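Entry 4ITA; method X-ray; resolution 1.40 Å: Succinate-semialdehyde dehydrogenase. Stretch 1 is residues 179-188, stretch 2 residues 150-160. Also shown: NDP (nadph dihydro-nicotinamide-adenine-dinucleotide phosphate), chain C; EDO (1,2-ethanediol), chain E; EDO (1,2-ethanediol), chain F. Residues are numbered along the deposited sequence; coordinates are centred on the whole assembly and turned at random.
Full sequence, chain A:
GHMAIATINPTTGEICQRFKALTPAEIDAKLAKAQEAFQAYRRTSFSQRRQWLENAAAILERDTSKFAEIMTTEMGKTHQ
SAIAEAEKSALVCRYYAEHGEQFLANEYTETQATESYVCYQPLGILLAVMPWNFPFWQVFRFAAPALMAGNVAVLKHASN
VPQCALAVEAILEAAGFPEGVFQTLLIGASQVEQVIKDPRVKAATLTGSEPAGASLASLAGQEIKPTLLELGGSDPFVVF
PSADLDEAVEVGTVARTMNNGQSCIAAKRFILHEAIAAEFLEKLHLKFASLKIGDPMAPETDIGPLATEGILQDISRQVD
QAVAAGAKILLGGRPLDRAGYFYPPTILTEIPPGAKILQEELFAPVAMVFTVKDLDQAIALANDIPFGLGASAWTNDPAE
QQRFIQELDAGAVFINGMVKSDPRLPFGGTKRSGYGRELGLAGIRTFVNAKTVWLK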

ATOM      1  N   GLU A 179      -3.467 -20.827  19.867  1.00  5.89           N
ATOM      2  CA  GLU A 179      -2.786 -21.593  18.835  1.00  6.62           C
ATOM      3  C   GLU A 179      -3.266 -21.166  17.451  1.00  5.64           C
ATOM      4  O   GLU A 179      -4.466 -21.053  17.203  1.00  7.45           O
ATOM      5  CB  GLU A 179      -3.072 -23.075  19.042  1.00  7.10           C
ATOM      6  CG  GLU A 179      -2.380 -23.984  18.051  1.00  7.53           C
ATOM      7  CD  GLU A 179      -2.637 -25.456  18.307  1.00  9.53           C
ATOM      8  OE1 GLU A 179      -3.398 -25.794  19.235  1.00  9.25           O
ATOM      9  OE2 GLU A 179      -2.074 -26.278  17.564  1.00  8.82           O
ATOM     10  N   GLY A 180      -2.323 -20.929  16.543  1.00  6.04           N
ATOM     11  CA  GLY A 180      -2.651 -20.517  15.183  1.00  6.57           C
ATOM     12  C   GLY A 180      -2.667 -19.019  14.966  1.00  6.11           C
ATOM     13  O   GLY A 180      -2.749 -18.556  13.830  1.00  6.28           O
ATOM     14  N   VAL A 181      -2.608 -18.249  16.048  1.00  5.54           N
ATOM     15  CA  VAL A 181      -2.584 -16.802  15.909  1.00  5.59           C
ATOM     16  C   VAL A 181      -1.229 -16.316  15.403  1.00  6.57           C
ATOM     17  O   VAL A 181      -1.157 -15.351  14.642  1.00  6.52           O
ATOM     18  CB  VAL A 181      -3.016 -16.117  17.227  1.00  5.34           C
ATOM     19  CG1 VAL A 181      -2.708 -14.622  17.209  1.00  7.36           C
ATOM     20  CG2 VAL A 181      -4.502 -16.372  17.471  1.00  7.34           C
ATOM     21  N   PHE A 182      -0.158 -16.973  15.832  1.00  5.75           N
ATOM     22  CA  PHE A 182       1.173 -16.684  15.313  1.00  5.74           C
ATOM     23  C   PHE A 182       1.889 -18.003  15.087  1.00  5.48           C
ATOM     24  O   PHE A 182       1.969 -18.828  16.000  1.00  7.10           O
ATOM     25  CB  PHE A 182       1.985 -15.813  16.282  1.00  6.54           C
ATOM     26  CG  PHE A 182       3.331 -15.402  15.738  1.00  6.16           C
ATOM     27  CD1 PHE A 182       4.414 -16.282  15.754  1.00  7.93           C
ATOM     28  CD2 PHE A 182       3.510 -14.139  15.210  1.00  6.73           C
ATOM     29  CE1 PHE A 182       5.653 -15.900  15.238  1.00  8.39           C
ATOM     30  CE2 PHE A 182       4.744 -13.748  14.694  1.00  7.81           C
ATOM     31  CZ  PHE A 182       5.812 -14.633  14.708  1.00  8.81           C
ATOM     32  N   GLN A 183       2.423 -18.203  13.888  1.00  5.79           N
ATOM     33  CA  GLN A 183       3.158 -19.428  13.606  1.00  5.80           C
ATOM     34  C   GLN A 183       4.434 -19.134  12.859  1.00  6.35           C
ATOM     35  O   GLN A 183       4.422 -18.463  11.827  1.00  7.35           O
ATOM     36  CB  GLN A 183       2.316 -20.415  12.789  1.00  7.41           C
ATOM     37  CG  GLN A 183       1.083 -20.953  13.512  1.00  7.87           C
ATOM     38  CD  GLN A 183       0.266 -21.869  12.618  1.00  7.91           C
ATOM     39  OE1 GLN A 183       0.399 -23.098  12.661  1.00  9.76           O
ATOM     40  NE2 GLN A 183      -0.569 -21.274  11.782  1.00  7.23           N
ATOM     41  N   THR A 184       5.531 -19.662  13.379  1.00  5.71           N
ATOM     42  CA  THR A 184       6.806 -19.653  12.685  1.00  5.59           C
ATOM     43  C   THR A 184       6.865 -20.777  11.664  1.00  5.96           C
ATOM     44  O   THR A 184       6.598 -21.938  11.985  1.00  7.35           O
ATOM     45  CB  THR A 184       7.932 -19.801  13.695  1.00  6.57           C
ATOM     46  OG1 THR A 184       8.060 -18.560  14.397  1.00  7.42           O
ATOM     47  CG2 THR A 184       9.260 -20.150  13.016  1.00  7.21           C
ATOM     48  N   LEU A 185       7.182 -20.418  10.427  1.00  5.50           N
ATOM     49  CA  LEU A 185       7.355 -21.390   9.351  1.00  5.53           C
ATOM     50  C   LEU A 185       8.831 -21.582   9.092  1.00  5.62           C
ATOM     51  O   LEU A 185       9.506 -20.671   8.597  1.00  6.45           O
ATOM     52  CB  LEU A 185       6.666 -20.919   8.065  1.00  7.18           C
ATOM     53  CG  LEU A 185       5.202 -20.486   8.177  1.00  6.94           C
ATOM     54  CD1 LEU A 185       4.679 -20.070   6.811  1.00  8.98           C
ATOM     55  CD2 LEU A 185       4.335 -21.592   8.760  1.00  9.59           C
ATOM     56  N   LEU A 186       9.344 -22.766   9.419  1.00  7.20           N
ATOM     57  CA  LEU A 186      10.729 -23.099   9.094  1.00  7.66           C
ATOM     58  C   LEU A 186      10.778 -23.503   7.631  1.00  6.92           C
ATOM     59  O   LEU A 186      10.683 -24.682   7.295  1.00  8.17           O
ATOM     60  CB  LEU A 186      11.258 -24.214  10.001  1.00 10.89           C
ATOM     61  CG  LEU A 186      11.390 -23.840  11.483  1.00  9.97           C
ATOM     62  CD1 LEU A 186      12.046 -24.999  12.249  1.00 13.91           C
ATOM     63  CD2 LEU A 186      12.164 -22.546  11.681  1.00 12.45           C
ATOM     64  N   ILE A 187      10.874 -22.504   6.760  1.00  7.10           N
ATOM     65  CA  ILE A 187      10.851 -22.723   5.319  1.00  7.30           C
ATOM     66  C   ILE A 187      11.869 -21.838   4.626  1.00  8.01           C
ATOM     67  O   ILE A 187      12.256 -20.789   5.156  1.00  7.94           O
ATOM     68  CB  ILE A 187       9.445 -22.463   4.713  1.00  6.23           C
ATOM     69  CG1 ILE A 187       9.024 -20.991   4.863  1.00  6.52           C
ATOM     70  CG2 ILE A 187       8.410 -23.420   5.309  1.00  7.48           C
ATOM     71  CD1 ILE A 187       7.683 -20.658   4.204  1.00  6.64           C
ATOM     72  N   GLY A 188      12.296 -22.267   3.444  1.00  6.93           N
ATOM     73  CA  GLY A 188      13.257 -21.516   2.659  1.00  7.84           C
ATOM     74  C   GLY A 188      12.586 -20.508   1.751  1.00  7.91           C
ATOM     75  O   GLY A 188      11.357 -20.472   1.619  1.00  7.07           O
TER
HETATM   76  PA  NDP C 501      17.652 -11.079   2.213  1.00 11.54           P
HETATM   77  O1A NDP C 501      16.706 -10.270   1.373  1.00 12.90           O
HETATM   78  O2A NDP C 501      18.645 -11.994   1.552  1.00 17.30           O
HETATM   79  O5B NDP C 501      16.790 -11.971   3.224  1.00 10.91           O
HETATM   80  C5B NDP C 501      15.723 -11.421   4.007  1.00  9.11           C
HETATM   81  C4B NDP C 501      14.571 -12.416   4.124  1.00  9.89           C
HETATM   82  O4B NDP C 501      14.008 -12.625   2.826  1.00  8.49           O
HETATM   83  C3B NDP C 501      15.005 -13.797   4.600  1.00  8.70           C
HETATM   84  O3B NDP C 501      13.925 -14.391   5.333  1.00  8.56           O
HETATM   85  C2B NDP C 501      15.206 -14.553   3.301  1.00  9.36           C
HETATM   86  O2B NDP C 501      15.076 -15.962   3.434  1.00  9.57           O
HETATM   87  C1B NDP C 501      14.038 -14.020   2.517  1.00  8.49           C
HETATM   88  N9A NDP C 501      14.171 -14.107   1.055  1.00  9.76           N
HETATM   89  C8A NDP C 501      15.273 -13.924   0.300  1.00 11.47           C
HETATM   90  N7A NDP C 501      14.965 -14.054  -1.012  1.00 13.11           N
HETATM   91  C5A NDP C 501      13.648 -14.299  -1.096  1.00 10.37           C
HETATM   92  C6A NDP C 501      12.665 -14.539  -2.164  1.00 12.47           C
HETATM   93  N6A NDP C 501      13.057 -14.530  -3.454  1.00 15.31           N
HETATM   94  N1A NDP C 501      11.388 -14.759  -1.798  1.00 13.85           N
HETATM   95  C2A NDP C 501      10.988 -14.763  -0.519  1.00 14.43           C
HETATM   96  N3A NDP C 501      11.825 -14.559   0.508  1.00 13.42           N
HETATM   97  C4A NDP C 501      13.133 -14.327   0.270  1.00 10.27           C
HETATM   98  O3  NDP C 501      18.358  -9.966   3.165  1.00 16.81           O
HETATM   99  PN  NDP C 501      19.840  -9.830   3.816  1.00 16.05           P
HETATM  100  O1N NDP C 501      20.920 -10.245   2.842  1.00 19.23           O
HETATM  101  O2N NDP C 501      19.778 -10.435   5.192  1.00 19.31           O
HETATM  102  O5D NDP C 501      19.942  -8.232   3.983  1.00 16.39           O
HETATM  103  C5D NDP C 501      19.085  -7.545   4.884  1.00 14.54           C
HETATM  104  C4D NDP C 501      18.454  -6.355   4.183  1.00 12.99           C
HETATM  105  O4D NDP C 501      17.310  -5.906   4.924  1.00 13.19           O
HETATM  106  C3D NDP C 501      19.384  -5.162   4.086  1.00 12.30           C
HETATM  107  O3D NDP C 501      19.279  -4.558   2.792  1.00 12.33           O
HETATM  108  C2D NDP C 501      18.852  -4.273   5.194  1.00 11.87           C
HETATM  109  O2D NDP C 501      19.229  -2.913   4.972  1.00 12.79           O
HETATM  110  C1D NDP C 501      17.357  -4.484   5.068  1.00 10.56           C
HETATM  111  N1N NDP C 501      16.681  -4.040   6.295  1.00 12.20           N
HETATM  112  C2N NDP C 501      15.587  -3.262   6.222  1.00 12.43           C
HETATM  113  C3N NDP C 501      15.224  -2.469   7.309  1.00 13.68           C
HETATM  114  C7N NDP C 501      13.992  -1.613   7.278  1.00 12.43           C
HETATM  115  O7N NDP C 501      13.246  -1.631   8.255  1.00 12.47           O
HETATM  116  N7N NDP C 501      13.739  -0.858   6.213  1.00 12.10           N
HETATM  117  C4N NDP C 501      16.069  -2.433   8.561  1.00 14.91           C
HETATM  118  C5N NDP C 501      16.870  -3.648   8.647  1.00 15.91           C
HETATM  119  C6N NDP C 501      17.145  -4.402   7.509  1.00 14.56           C
HETATM  120  P2B NDP C 501      16.361 -16.924   3.496  1.00  8.47           P
HETATM  121  O1X NDP C 501      15.730 -18.281   3.613  1.00  9.39           O
HETATM  122  O2X NDP C 501      17.111 -16.732   2.198  1.00 10.84           O
HETATM  123  O3X NDP C 501      17.167 -16.555   4.704  1.00  9.39           O
HETATM  124  C1  EDO E 503       1.901 -19.110  19.326  1.00  8.89           C
HETATM  125  O1  EDO E 503       1.414 -20.440  19.524  1.00  9.12           O
HETATM  126  C2  EDO E 503       0.769 -18.103  19.468  1.00  8.69           C
HETATM  127  O2  EDO E 503      -0.252 -18.344  18.493  1.00  8.42           O
HETATM  128  C1  EDO F 504      -1.680  -4.829  11.647  1.00 10.49           C
HETATM  129  O1  EDO F 504      -1.193  -5.940  10.865  1.00 11.39           O
HETATM  130  C2  EDO F 504      -2.399  -3.814  10.772  1.00  9.57           C
HETATM  131  O2  EDO F 504      -1.389  -3.141  10.006  1.00 13.60           O
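Stretch 2 150-160: GNVAVLKHASN

What holds stretch 2 to stretch 1 most firmly? Four backbone hydrogen bonds do, alternating in direction: Ala153 N to Val181 O (2.9 Å), Gln183 N to Ala153 O (3.0 Å), Leu155 N to Gln183 O (2.9 Å) and Leu185 N to Leu155 O (2.7 Å). Beyond them, Lys156 NZ donates to Ile187 O at 2.9 Å.

How does the chain run? Residues 152-156 form an extended strand parallel to the strand of stretch 1, with a crossing angle of -18° and axes 4.7 Å apart at closest approach. Phe182 pairs with Ala153, Gln183 with Val154 and Thr184 with Leu155, their CA atoms 4.8 to 4.9 Å apart. Before the strand, Gly150 ends a helix with positive phi, in a Schellman motif.

Where does water join? One water bridges Ala153 O, Gly180 O and Gln183 NE2; past the strand, another links His157 N to Leu185 O.

Which side chains pack together? On one face Phe182 CZ lies 3.8 Å from Leu155 CB, and Phe182 CD2 4.1 Å from Ala153 CB. The other face carries Leu185 CD1 against Val154 CB at 3.8 Å. Farther along, Ile187 CG1 approaches Lys156 CG to 3.5 Å, so the lysine's aliphatic part packs while its amine also reaches the NADPH phosphate, NZ to O1X at 2.8 Å.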

ATOM      1  N   GLY A 150      -6.083  -7.854  15.484  1.00  6.41           N
ATOM      2  CA  GLY A 150      -6.906  -9.035  15.280  1.00  6.70           C
ATOM      3  C   GLY A 150      -6.554  -9.852  14.048  1.00  5.59           C
ATOM      4  O   GLY A 150      -7.279 -10.791  13.717  1.00  7.16           O
ATOM      5  N   ASN A 151      -5.473  -9.495  13.357  1.00  5.68           N
ATOM      6  CA  ASN A 151      -4.922 -10.360  12.320  1.00  5.25           C
ATOM      7  C   ASN A 151      -4.253 -11.575  12.955  1.00  5.82           C
ATOM      8  O   ASN A 151      -3.947 -11.581  14.150  1.00  6.66           O
ATOM      9  CB  ASN A 151      -3.862  -9.614  11.504  1.00  7.20           C
ATOM     10  CG  ASN A 151      -4.447  -8.618  10.510  1.00  7.25           C
ATOM     11  OD1 ASN A 151      -5.511  -8.834   9.930  1.00  6.55           O
ATOM     12  ND2 ASN A 151      -3.722  -7.529  10.282  1.00 10.31           N
ATOM     13  N   VAL A 152      -4.032 -12.612  12.153  1.00  5.93           N
ATOM     14  CA  VAL A 152      -3.104 -13.663  12.554  1.00  6.83           C
ATOM     15  C   VAL A 152      -1.906 -13.607  11.608  1.00  6.67           C
ATOM     16  O   VAL A 152      -1.968 -12.968  10.545  1.00  6.56           O
ATOM     17  CB  VAL A 152      -3.747 -15.063  12.585  1.00  6.25           C
ATOM     18  CG1 VAL A 152      -4.937 -15.068  13.529  1.00  7.11           C
ATOM     19  CG2 VAL A 152      -4.152 -15.517  11.188  1.00  8.23           C
ATOM     20  N   ALA A 153      -0.803 -14.238  11.998  1.00  5.93           N
ATOM     21  CA  ALA A 153       0.420 -14.095  11.232  1.00  6.67           C
ATOM     22  C   ALA A 153       1.171 -15.395  11.070  1.00  5.68           C
ATOM     23  O   ALA A 153       1.201 -16.237  11.971  1.00  5.74           O
ATOM     24  CB  ALA A 153       1.320 -13.060  11.877  1.00  9.36           C
ATOM     25  N   VAL A 154       1.774 -15.549   9.900  1.00  5.52           N
ATOM     26  CA  VAL A 154       2.756 -16.600   9.669  1.00  5.83           C
ATOM     27  C   VAL A 154       4.076 -15.922   9.343  1.00  5.42           C
ATOM     28  O   VAL A 154       4.122 -14.987   8.540  1.00  6.87           O
ATOM     29  CB  VAL A 154       2.316 -17.617   8.575  1.00  6.68           C
ATOM     30  CG1 VAL A 154       1.105 -18.412   9.057  1.00  7.42           C
ATOM     31  CG2 VAL A 154       2.006 -16.914   7.243  1.00  6.95           C
ATOM     32  N   LEU A 155       5.135 -16.381   9.998  1.00  6.27           N
ATOM     33  CA  LEU A 155       6.462 -15.793   9.859  1.00  5.82           C
ATOM     34  C   LEU A 155       7.395 -16.716   9.094  1.00  5.62           C
ATOM     35  O   LEU A 155       7.587 -17.867   9.488  1.00  7.22           O
ATOM     36  CB  LEU A 155       7.064 -15.548  11.239  1.00  6.26           C
ATOM     37  CG  LEU A 155       8.561 -15.228  11.302  1.00  7.31           C
ATOM     38  CD1 LEU A 155       8.901 -13.889  10.657  1.00  7.89           C
ATOM     39  CD2 LEU A 155       9.065 -15.284  12.745  1.00  7.76           C
ATOM     40  N   LYS A 156       7.975 -16.212   8.013  1.00  5.79           N
ATOM     41  CA  LYS A 156       9.119 -16.857   7.385  1.00  6.02           C
ATOM     42  C   LYS A 156      10.332 -16.018   7.746  1.00  5.05           C
ATOM     43  O   LYS A 156      10.546 -14.925   7.209  1.00  5.98           O
ATOM     44  CB  LYS A 156       8.944 -16.970   5.864  1.00  6.46           C
ATOM     45  CG  LYS A 156      10.104 -17.673   5.152  1.00  6.26           C
ATOM     46  CD  LYS A 156      11.120 -16.701   4.530  1.00  7.14           C
ATOM     47  CE  LYS A 156      12.262 -17.441   3.819  1.00  7.34           C
ATOM     48  NZ  LYS A 156      13.205 -18.115   4.768  1.00  7.56           N
ATOM     49  N   HIS A 157      11.101 -16.508   8.710  1.00  5.34           N
ATOM     50  CA  HIS A 157      12.298 -15.813   9.153  1.00  5.90           C
ATOM     51  C   HIS A 157      13.473 -16.244   8.282  1.00  7.12           C
ATOM     52  O   HIS A 157      13.373 -17.178   7.480  1.00  7.03           O
ATOM     53  CB  HIS A 157      12.572 -16.108  10.636  1.00  6.43           C
ATOM     54  CG  HIS A 157      13.107 -14.935  11.397  1.00  5.78           C
ATOM     55  ND1 HIS A 157      13.890 -13.963  10.812  1.00  7.14           N
ATOM     56  CD2 HIS A 157      12.966 -14.578  12.697  1.00  6.38           C
ATOM     57  CE1 HIS A 157      14.207 -13.054  11.719  1.00  6.30           C
ATOM     58  NE2 HIS A 157      13.662 -13.405  12.871  1.00  6.16           N
ATOM     59  N   ALA A 158      14.594 -15.559   8.448  1.00  7.11           N
ATOM     60  CA  ALA A 158      15.805 -15.900   7.720  1.00  6.34           C
ATOM     61  C   ALA A 158      16.248 -17.312   8.100  1.00  7.84           C
ATOM     62  O   ALA A 158      16.063 -17.747   9.240  1.00  7.44           O
ATOM     63  CB  ALA A 158      16.887 -14.896   8.046  1.00  7.50           C
ATOM     64  N   SER A 159      16.855 -18.016   7.150  1.00  7.88           N
ATOM     65  CA  SER A 159      17.198 -19.422   7.350  1.00  8.18           C
ATOM     66  C   SER A 159      18.309 -19.660   8.362  1.00  8.52           C
ATOM     67  O   SER A 159      18.498 -20.792   8.820  1.00  8.57           O
ATOM     68  CB  SER A 159      17.557 -20.072   6.015  1.00  9.15           C
ATOM     69  OG  SER A 159      16.403 -20.286   5.231  1.00 12.17           O
ATOM     70  N   ASN A 160      19.040 -18.605   8.705  1.00  7.50           N
ATOM     71  CA  ASN A 160      20.125 -18.698   9.673  1.00  7.42           C
ATOM     72  C   ASN A 160      19.732 -18.287  11.091  1.00  8.16           C
ATOM     73  O   ASN A 160      20.558 -18.318  11.995  1.00  8.56           O
ATOM     74  CB  ASN A 160      21.325 -17.873   9.209  1.00  9.38           C
ATOM     75  CG  ASN A 160      20.991 -16.402   9.051  1.00  8.72           C
ATOM     76  OD1 ASN A 160      19.898 -16.049   8.612  1.00 10.74           O
ATOM     77  ND2 ASN A 160      21.935 -15.534   9.407  1.00 11.40           N
TER
HETATM   78  O   HOH W   1      -0.677 -18.357  12.073  1.00  7.73           O
HETATM   79  O   HOH W   2      11.104 -19.015  10.145  1.00  7.70           O
HETATM   80  O   HOH W   3      13.324 -20.181   7.817  1.00 18.40           O